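Local coordinates for glucose-6-phosphate 1-dehydrogenase (Mycobacterium avium, PDB 4LGV), which probably catalyses the NADP+-dependent oxidation of glucose 6-phosphate to 6-phosphogluconolactone, the entry step of the oxidative pentose phosphate pathway, at residues Tyr132-Pro137 and Ala142-Asn147; Arg178-Ala181 and Gln187-Arg190; His294-Gln299 and Gln468-Gly473. All coordinates share one frame; numbering follows the deposited sequence.

Contact 1. Residues Tyr132-Pro137 and Ala142-Asn147; sequences YYLEMP and APIVEN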
loop_
_atom_site.group_PDB
_atom_site.type_symbol
_atom_site.label_atom_id
_atom_site.label_comp_id
_atom_site.label_asym_id
_atom_site.label_seq_id
_atom_site.Cartn_x
_atom_site.Cartn_y
_atom_site.Cartn_z
ATOM N N TYR A 132 -32.323 -36.861 6.387
ATOM C CA TYR A 132 -32.748 -37.204 7.752
ATOM C C TYR A 132 -32.464 -36.048 8.667
ATOM O O TYR A 132 -31.325 -35.649 8.811
ATOM C CB TYR A 132 -31.976 -38.410 8.289
ATOM C CG TYR A 132 -32.152 -39.670 7.458
ATOM C CD1 TYR A 132 -33.289 -40.438 7.590
ATOM C CD2 TYR A 132 -31.193 -40.069 6.553
ATOM C CE1 TYR A 132 -33.493 -41.571 6.826
ATOM C CE2 TYR A 132 -31.355 -41.226 5.801
ATOM C CZ TYR A 132 -32.517 -41.962 5.929
ATOM O OH TYR A 132 -32.694 -43.097 5.184
ATOM N N TYR A 133 -33.500 -35.476 9.255
ATOM C CA TYR A 133 -33.367 -34.307 10.122
ATOM C C TYR A 133 -33.629 -34.709 11.556
ATOM O O TYR A 133 -34.731 -35.146 11.899
ATOM C CB TYR A 133 -34.355 -33.216 9.661
ATOM C CG TYR A 133 -34.395 -32.016 10.548
ATOM C CD1 TYR A 133 -33.226 -31.453 11.034
ATOM C CD2 TYR A 133 -35.585 -31.418 10.887
ATOM C CE1 TYR A 133 -33.243 -30.344 11.848
ATOM C CE2 TYR A 133 -35.612 -30.310 11.698
ATOM C CZ TYR A 133 -34.431 -29.766 12.162
ATOM O OH TYR A 133 -34.425 -28.656 12.991
ATOM N N LEU A 134 -32.602 -34.603 12.393
ATOM C CA LEU A 134 -32.684 -35.123 13.747
ATOM C C LEU A 134 -32.904 -34.019 14.757
ATOM O O LEU A 134 -31.955 -33.397 15.185
ATOM C CB LEU A 134 -31.422 -35.916 14.100
ATOM C CG LEU A 134 -30.915 -36.903 13.040
ATOM C CD1 LEU A 134 -29.781 -37.743 13.622
ATOM C CD2 LEU A 134 -31.970 -37.821 12.489
ATOM N N GLU A 135 -34.156 -33.802 15.143
ATOM C CA GLU A 135 -34.445 -32.851 16.208
ATOM C C GLU A 135 -34.716 -33.662 17.465
ATOM O O GLU A 135 -35.801 -33.705 17.987
ATOM C CB GLU A 135 -35.591 -31.881 15.899
ATOM C CG GLU A 135 -36.635 -32.367 14.911
ATOM C CD GLU A 135 -37.652 -31.294 14.624
ATOM O OE1 GLU A 135 -37.376 -30.097 14.917
ATOM O OE2 GLU A 135 -38.738 -31.648 14.157
ATOM N N MET A 136 -33.672 -34.279 17.950
ATOM C CA MET A 136 -33.773 -35.159 19.102
ATOM C C MET A 136 -32.622 -34.872 20.041
ATOM O O MET A 136 -31.661 -34.177 19.674
ATOM C CB MET A 136 -33.842 -36.614 18.648
ATOM C CG MET A 136 -35.294 -37.067 18.623
ATOM S SD MET A 136 -35.375 -38.718 18.016
ATOM C CE MET A 136 -36.906 -39.430 18.610
ATOM N N PRO A 137 -32.722 -35.386 21.271
ATOM C CA PRO A 137 -31.587 -35.271 22.179
ATOM C C PRO A 137 -30.265 -35.744 21.555
ATOM O O PRO A 137 -30.231 -36.708 20.795
ATOM C CB PRO A 137 -31.980 -36.177 23.318
ATOM C CG PRO A 137 -33.467 -36.133 23.324
ATOM C CD PRO A 137 -33.846 -36.117 21.875
ATOM N N ALA A 142 -25.952 -40.515 17.371
ATOM C CA ALA A 142 -25.098 -41.597 16.896
ATOM C C ALA A 142 -25.890 -42.891 16.807
ATOM O O ALA A 142 -25.818 -43.584 15.798
ATOM C CB ALA A 142 -23.885 -41.749 17.787
ATOM N N PRO A 143 -26.683 -43.198 17.837
ATOM C CA PRO A 143 -27.480 -44.420 17.725
ATOM C C PRO A 143 -28.410 -44.444 16.512
ATOM O O PRO A 143 -28.550 -45.486 15.888
ATOM C CB PRO A 143 -28.281 -44.439 19.034
ATOM C CG PRO A 143 -27.396 -43.759 20.021
ATOM C CD PRO A 143 -26.691 -42.673 19.225
ATOM N N ILE A 144 -29.038 -43.309 16.187
ATOM C CA ILE A 144 -29.919 -43.230 15.032
ATOM C C ILE A 144 -29.135 -43.451 13.732
ATOM O O ILE A 144 -29.528 -44.221 12.853
ATOM C CB ILE A 144 -30.624 -41.856 14.982
ATOM C CG1 ILE A 144 -31.642 -41.754 16.104
ATOM C CG2 ILE A 144 -31.320 -41.668 13.637
ATOM C CD1 ILE A 144 -32.167 -40.364 16.360
ATOM N N VAL A 145 -28.031 -42.743 13.597
ATOM C CA VAL A 145 -27.217 -42.808 12.373
ATOM C C VAL A 145 -26.594 -44.208 12.207
ATOM O O VAL A 145 -26.543 -44.776 11.109
ATOM C CB VAL A 145 -26.133 -41.727 12.421
ATOM C CG1 VAL A 145 -25.067 -41.986 11.378
ATOM C CG2 VAL A 145 -26.744 -40.362 12.169
ATOM N N GLU A 146 -26.154 -44.779 13.310
ATOM C CA GLU A 146 -25.631 -46.164 13.299
ATOM C C GLU A 146 -26.714 -47.150 12.904
ATOM O O GLU A 146 -26.454 -48.087 12.174
ATOM C CB GLU A 146 -25.032 -46.517 14.651
ATOM C CG GLU A 146 -23.639 -45.908 14.797
ATOM C CD GLU A 146 -23.145 -45.787 16.229
ATOM O OE1 GLU A 146 -23.862 -46.177 17.167
ATOM O OE2 GLU A 146 -22.027 -45.252 16.401
ATOM N N ASN A 147 -27.941 -46.915 13.351
ATOM C CA ASN A 147 -29.067 -47.753 12.953
ATOM C C ASN A 147 -29.488 -47.552 11.513
ATOM O O ASN A 147 -29.887 -48.509 10.836
ATOM C CB ASN A 147 -30.268 -47.528 13.875
ATOM C CG ASN A 147 -30.284 -48.499 15.062
ATOM O OD1 ASN A 147 -30.523 -49.688 14.890
ATOM N ND2 ASN A 147 -29.921 -48.011 16.239
#
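The carbonyl oxygen of P143, just before the I144 that meets L134 and M136 across the contact, is gripped by two donors of one residue. N147 N lies 3.0 Å from P143 O, the usual helical bond, and N147 ND2 adds a second at 2.9 Å from P143 O, bent to 147° at the hydrogen. The two reach the oxygen from opposite faces of its plane, ND2 41° above it. The side-chain amide gives N147 a second N-H for this carbonyl. The groups that meet across the contact are apolar. L134 and I144 meet tip to tip, L134 CD2 lying 4.1 Å from I144 CG2, while L134 CD1 stands 4.3 Å from V145 CG2. M136 crosses I144 at about a right angle, its SD 4.0 Å from I144 CD1. With I144 CG2 anti to the backbone N and CG1 beside it (chi1 -70°), CG2 faces L134 and CD1 reaches M136. Strand 130-134, helix 141-150 and strand 158-162 form a beta-alpha-beta unit of the Rossmann-type domain, F36 and V159 extending the apolar layer. Between these segments branched hydrocarbon and a thioether meet with no hydrogen bond across, while N147 serves P143 O and R178 pairs with E146.

Contact 2. Residues Arg178-Ala181 and Gln187-Arg190; sequences RLRA and QILR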
loop_
_atom_site.group_PDB
_atom_site.type_symbol
_atom_site.label_atom_id
_atom_site.label_comp_id
_atom_site.label_asym_id
_atom_site.label_seq_id
_atom_site.Cartn_x
_atom_site.Cartn_y
_atom_site.Cartn_z
ATOM N N ARG A 178 -17.991 -40.872 15.652
ATOM C CA ARG A 178 -19.060 -41.845 15.466
ATOM C C ARG A 178 -19.873 -41.601 14.177
ATOM O O ARG A 178 -20.181 -42.541 13.454
ATOM C CB ARG A 178 -19.945 -41.862 16.687
ATOM C CG ARG A 178 -19.218 -42.399 17.919
ATOM C CD ARG A 178 -20.180 -42.572 19.079
ATOM N NE ARG A 178 -21.100 -43.679 18.838
ATOM C CZ ARG A 178 -22.071 -44.051 19.674
ATOM N NH1 ARG A 178 -22.283 -43.407 20.825
ATOM N NH2 ARG A 178 -22.858 -45.066 19.345
ATOM N N LEU A 179 -20.134 -40.345 13.852
ATOM C CA LEU A 179 -20.819 -40.008 12.596
ATOM C C LEU A 179 -19.955 -40.307 11.355
ATOM O O LEU A 179 -20.446 -40.856 10.367
ATOM C CB LEU A 179 -21.254 -38.530 12.590
ATOM C CG LEU A 179 -22.155 -38.068 13.742
ATOM C CD1 LEU A 179 -22.563 -36.624 13.574
ATOM C CD2 LEU A 179 -23.377 -38.943 13.851
ATOM N N ARG A 180 -18.686 -39.934 11.419
ATOM C CA ARG A 180 -17.794 -40.079 10.261
ATOM C C ARG A 180 -17.429 -41.553 9.985
ATOM O O ARG A 180 -17.007 -41.898 8.896
ATOM C CB ARG A 180 -16.542 -39.229 10.443
ATOM C CG ARG A 180 -16.804 -37.736 10.384
ATOM C CD ARG A 180 -17.105 -37.224 8.957
ATOM N NE ARG A 180 -16.495 -38.052 7.879
ATOM C CZ ARG A 180 -15.250 -37.968 7.409
ATOM N NH1 ARG A 180 -14.396 -37.069 7.852
ATOM N NH2 ARG A 180 -14.863 -38.812 6.473
ATOM N N ALA A 181 -17.643 -42.424 10.957
ATOM C CA ALA A 181 -17.477 -43.835 10.702
ATOM C C ALA A 181 -18.457 -44.317 9.619
ATOM O O ALA A 181 -18.164 -45.272 8.939
ATOM C CB ALA A 181 -17.697 -44.645 11.991
ATOM N N GLN A 187 -22.072 -35.277 3.929
ATOM C CA GLN A 187 -23.424 -35.752 4.238
ATOM C C GLN A 187 -23.866 -35.215 5.597
ATOM O O GLN A 187 -25.009 -35.466 6.014
ATOM C CB GLN A 187 -23.460 -37.286 4.275
ATOM C CG GLN A 187 -23.132 -37.969 2.952
ATOM C CD GLN A 187 -23.170 -39.499 3.107
ATOM O OE1 GLN A 187 -22.174 -40.106 3.529
ATOM N NE2 GLN A 187 -24.291 -40.106 2.797
ATOM N N ILE A 188 -22.946 -34.553 6.316
ATOM C CA ILE A 188 -23.244 -34.073 7.640
ATOM C C ILE A 188 -23.552 -32.567 7.631
ATOM O O ILE A 188 -22.705 -31.775 7.264
ATOM C CB ILE A 188 -22.095 -34.338 8.599
ATOM C CG1 ILE A 188 -21.802 -35.822 8.665
ATOM C CG2 ILE A 188 -22.445 -33.877 10.006
ATOM C CD1 ILE A 188 -20.487 -36.133 9.328
ATOM N N LEU A 189 -24.735 -32.198 8.123
ATOM C CA LEU A 189 -25.169 -30.819 8.203
ATOM C C LEU A 189 -25.479 -30.455 9.651
ATOM O O LEU A 189 -26.473 -30.911 10.250
ATOM C CB LEU A 189 -26.414 -30.628 7.346
ATOM C CG LEU A 189 -26.318 -31.096 5.889
ATOM C CD1 LEU A 189 -27.645 -30.991 5.158
ATOM C CD2 LEU A 189 -25.325 -30.279 5.171
ATOM N N ARG A 190 -24.612 -29.637 10.227
ATOM C CA ARG A 190 -24.757 -29.295 11.633
ATOM C C ARG A 190 -25.594 -28.025 11.734
ATOM O O ARG A 190 -25.118 -26.957 11.390
ATOM C CB ARG A 190 -23.393 -29.124 12.273
ATOM C CG ARG A 190 -22.516 -30.344 12.064
ATOM C CD ARG A 190 -21.141 -30.165 12.674
ATOM N NE ARG A 190 -20.332 -31.364 12.484
ATOM C CZ ARG A 190 -19.687 -31.673 11.355
ATOM N NH1 ARG A 190 -19.686 -30.865 10.284
ATOM N NH2 ARG A 190 -19.000 -32.781 11.309
#
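I188 reaches from the edge strand toward L179 and R180 in the C-terminal part of helix 169-180, and its atoms part at CB. From CB the CG2 branch stays with the strand: standing anti to the backbone N, it lies over the centre of the guanidinium of R190, 3.8 Å above its plane. The other branch leaves through CG1, with chi1 at -59° and chi2 nearly extended at 166°, which carries CD1 out to the helix. This helix and strand, with strand 158-162, make up a beta-alpha-beta unit of the Rossmann-type domain, and 188-191 is one of the two outermost strands of the parallel sheet within this chain. A beta-branched isoleucine suits the place, offering one methyl to its own strand and a longer arm to the helix. At the tip, I188 CD1 packs 4.1 Å from L179 CB. It comes closer to the aliphatic part of R180, which crosses it at about a right angle: I188 CD1 is 3.6 Å from R180 CD and 4.2 Å from R180 CG. Bends at chi2 and chi3 turn the charged end of R180 elsewhere, to L183 O and E434, while R190 pairs with E185 and N176.

Contact 3. Residues His294-Gln299 and Gln468-Gly473; sequences HCVRGQ and QALVHG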
loop_
_atom_site.group_PDB
_atom_site.type_symbol
_atom_site.label_atom_id
_atom_site.label_comp_id
_atom_site.label_asym_id
_atom_site.label_seq_id
_atom_site.Cartn_x
_atom_site.Cartn_y
_atom_site.Cartn_z
ATOM N N HIS A 294 -8.516 -12.354 30.020
ATOM C CA HIS A 294 -9.084 -11.286 29.197
ATOM C C HIS A 294 -10.534 -11.634 28.801
ATOM O O HIS A 294 -11.003 -11.239 27.715
ATOM C CB HIS A 294 -8.199 -11.059 27.951
ATOM C CG HIS A 294 -6.867 -10.437 28.252
ATOM N ND1 HIS A 294 -6.677 -9.476 29.230
ATOM C CD2 HIS A 294 -5.645 -10.684 27.726
ATOM C CE1 HIS A 294 -5.395 -9.155 29.285
ATOM N NE2 HIS A 294 -4.747 -9.880 28.388
ATOM N N CYS A 295 -11.184 -12.435 29.647
ATOM C CA CYS A 295 -12.536 -12.861 29.421
ATOM C C CYS A 295 -13.397 -12.524 30.650
ATOM O O CYS A 295 -13.070 -12.896 31.770
ATOM C CB CYS A 295 -12.589 -14.350 29.118
ATOM S SG CYS A 295 -14.276 -14.965 28.815
ATOM N N VAL A 296 -14.507 -11.831 30.415
ATOM C CA VAL A 296 -15.393 -11.375 31.465
ATOM C C VAL A 296 -16.740 -12.064 31.316
ATOM O O VAL A 296 -17.384 -12.005 30.251
ATOM C CB VAL A 296 -15.559 -9.847 31.386
ATOM C CG1 VAL A 296 -16.688 -9.363 32.276
ATOM C CG2 VAL A 296 -14.252 -9.162 31.776
ATOM N N ARG A 297 -17.195 -12.685 32.396
ATOM C CA ARG A 297 -18.432 -13.455 32.372
ATOM C C ARG A 297 -19.484 -12.782 33.226
ATOM O O ARG A 297 -19.212 -12.361 34.354
ATOM C CB ARG A 297 -18.193 -14.861 32.866
ATOM C CG ARG A 297 -17.320 -15.643 31.933
ATOM C CD ARG A 297 -16.859 -16.934 32.545
ATOM N NE ARG A 297 -17.939 -17.898 32.598
ATOM C CZ ARG A 297 -18.565 -18.322 33.705
ATOM N NH1 ARG A 297 -18.256 -17.872 34.925
ATOM N NH2 ARG A 297 -19.530 -19.228 33.578
ATOM N N GLY A 298 -20.687 -12.671 32.674
ATOM C CA GLY A 298 -21.781 -12.008 33.346
ATOM C C GLY A 298 -23.013 -12.883 33.466
ATOM O O GLY A 298 -23.189 -13.834 32.706
ATOM N N GLN A 299 -23.876 -12.515 34.417
ATOM C CA GLN A 299 -25.137 -13.194 34.644
ATOM C C GLN A 299 -26.159 -12.173 35.074
ATOM O O GLN A 299 -25.950 -11.437 36.045
ATOM C CB GLN A 299 -24.989 -14.227 35.736
ATOM C CG GLN A 299 -26.105 -15.234 35.797
ATOM C CD GLN A 299 -26.017 -16.050 37.070
ATOM O OE1 GLN A 299 -26.472 -15.593 38.128
ATOM N NE2 GLN A 299 -25.424 -17.249 36.987
ATOM N N GLN A 468 -16.028 -3.024 30.494
ATOM C CA GLN A 468 -15.421 -1.734 30.125
ATOM C C GLN A 468 -13.910 -1.768 30.327
ATOM O O GLN A 468 -13.140 -1.196 29.555
ATOM C CB GLN A 468 -16.024 -0.563 30.936
ATOM C CG GLN A 468 -17.550 -0.393 30.821
ATOM C CD GLN A 468 -18.013 -0.191 29.386
ATOM O OE1 GLN A 468 -17.586 0.754 28.725
ATOM N NE2 GLN A 468 -18.884 -1.082 28.887
ATOM N N ALA A 469 -13.477 -2.439 31.382
ATOM C CA ALA A 469 -12.043 -2.483 31.717
ATOM C C ALA A 469 -11.266 -3.265 30.643
ATOM O O ALA A 469 -10.104 -2.988 30.381
ATOM C CB ALA A 469 -11.818 -3.076 33.094
ATOM N N LEU A 470 -11.910 -4.247 30.039
ATOM C CA LEU A 470 -11.297 -5.008 28.950
ATOM C C LEU A 470 -10.659 -4.148 27.841
ATOM O O LEU A 470 -9.594 -4.467 27.343
ATOM C CB LEU A 470 -12.380 -5.868 28.289
ATOM C CG LEU A 470 -12.034 -7.284 27.907
ATOM C CD1 LEU A 470 -11.354 -7.957 29.074
ATOM C CD2 LEU A 470 -13.263 -8.047 27.482
ATOM N N VAL A 471 -11.347 -3.073 27.477
ATOM C CA VAL A 471 -10.928 -2.193 26.398
ATOM C C VAL A 471 -10.234 -0.904 26.906
ATOM O O VAL A 471 -10.110 0.069 26.165
ATOM C CB VAL A 471 -12.138 -1.834 25.494
ATOM C CG1 VAL A 471 -12.777 -3.093 24.937
ATOM C CG2 VAL A 471 -13.181 -1.011 26.247
ATOM N N HIS A 472 -9.752 -0.924 28.153
ATOM C CA HIS A 472 -9.258 0.294 28.814
ATOM C C HIS A 472 -8.171 1.097 28.095
ATOM O O HIS A 472 -8.315 2.314 27.956
ATOM C CB HIS A 472 -9.007 0.069 30.365
ATOM C CG HIS A 472 -7.572 0.111 30.784
ATOM N ND1 HIS A 472 -6.952 1.227 31.321
ATOM C CD2 HIS A 472 -6.634 -0.861 30.763
ATOM C CE1 HIS A 472 -5.693 0.933 31.604
ATOM N NE2 HIS A 472 -5.477 -0.328 31.274
ATOM N N GLY A 473 -7.127 0.461 27.588
ATOM C CA GLY A 473 -6.138 1.170 26.746
ATOM C C GLY A 473 -6.476 1.221 25.247
ATOM O O GLY A 473 -5.644 1.619 24.424
#
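L470 faces the backbone of H294 and the side chain of V296, and it alone makes the contact from the side of segment 468-473. Its CD1 methyl lies 3.6 Å from the carbonyl O of H294, with L470 CD2 at 3.9 Å from the same H294 O; these are van der Waals contacts, the fork of the leucine resting against the H294 carbonyl as well as a side chain. That side chain is V296, whose CG2 stands 4.1 Å from L470 CD1, and the two side chains run past each other in opposite directions. The leucine bond from CA to CB does not aim at the strand; the branch is swung to it by a chi1 of -138°, away from the usual staggered positions. Further out, A320 of strand 318-323 also touches L470, and its backbone is hydrogen-bonded to that of V296, which fixes the strand beneath the leucine. Behind L470 the chain turns, H472 N lying 3.1 Å from A469 O, and W477 packs on Q468 and V471. The contact thus joins a short, weakly bonded helix to the mixed sheet of the C-terminal domain near the protein surface. Lacking any hydrogen bond between the segments, it rests on van der Waals contact of a leucine with a peptide carbonyl and one valine methyl, only partly sheltered from solvent.

Contacts 1 and 2 are successive steps of one Rossmann-type sheet, with centres 10 Å apart. Their helices touch directly: E146 OE1 and R178 NH2 form a salt bridge of 2.6 Å, A142 packs on the guanidinium of R178, and V145 CG2 lies 4.0 Å from L179 CD2. Acid and base thus join the helices, while valine and leucine extend the apolar layer over the sheet. Contact 3 belongs to the C-terminal domain, its centre about 40 Å from that of contact 1 and about 37 Å from that of contact 2. The first two contacts lie in the domain that, by family, probably holds the dinucleotide; the nearest atoms of contact 3 are about 23 Å from either.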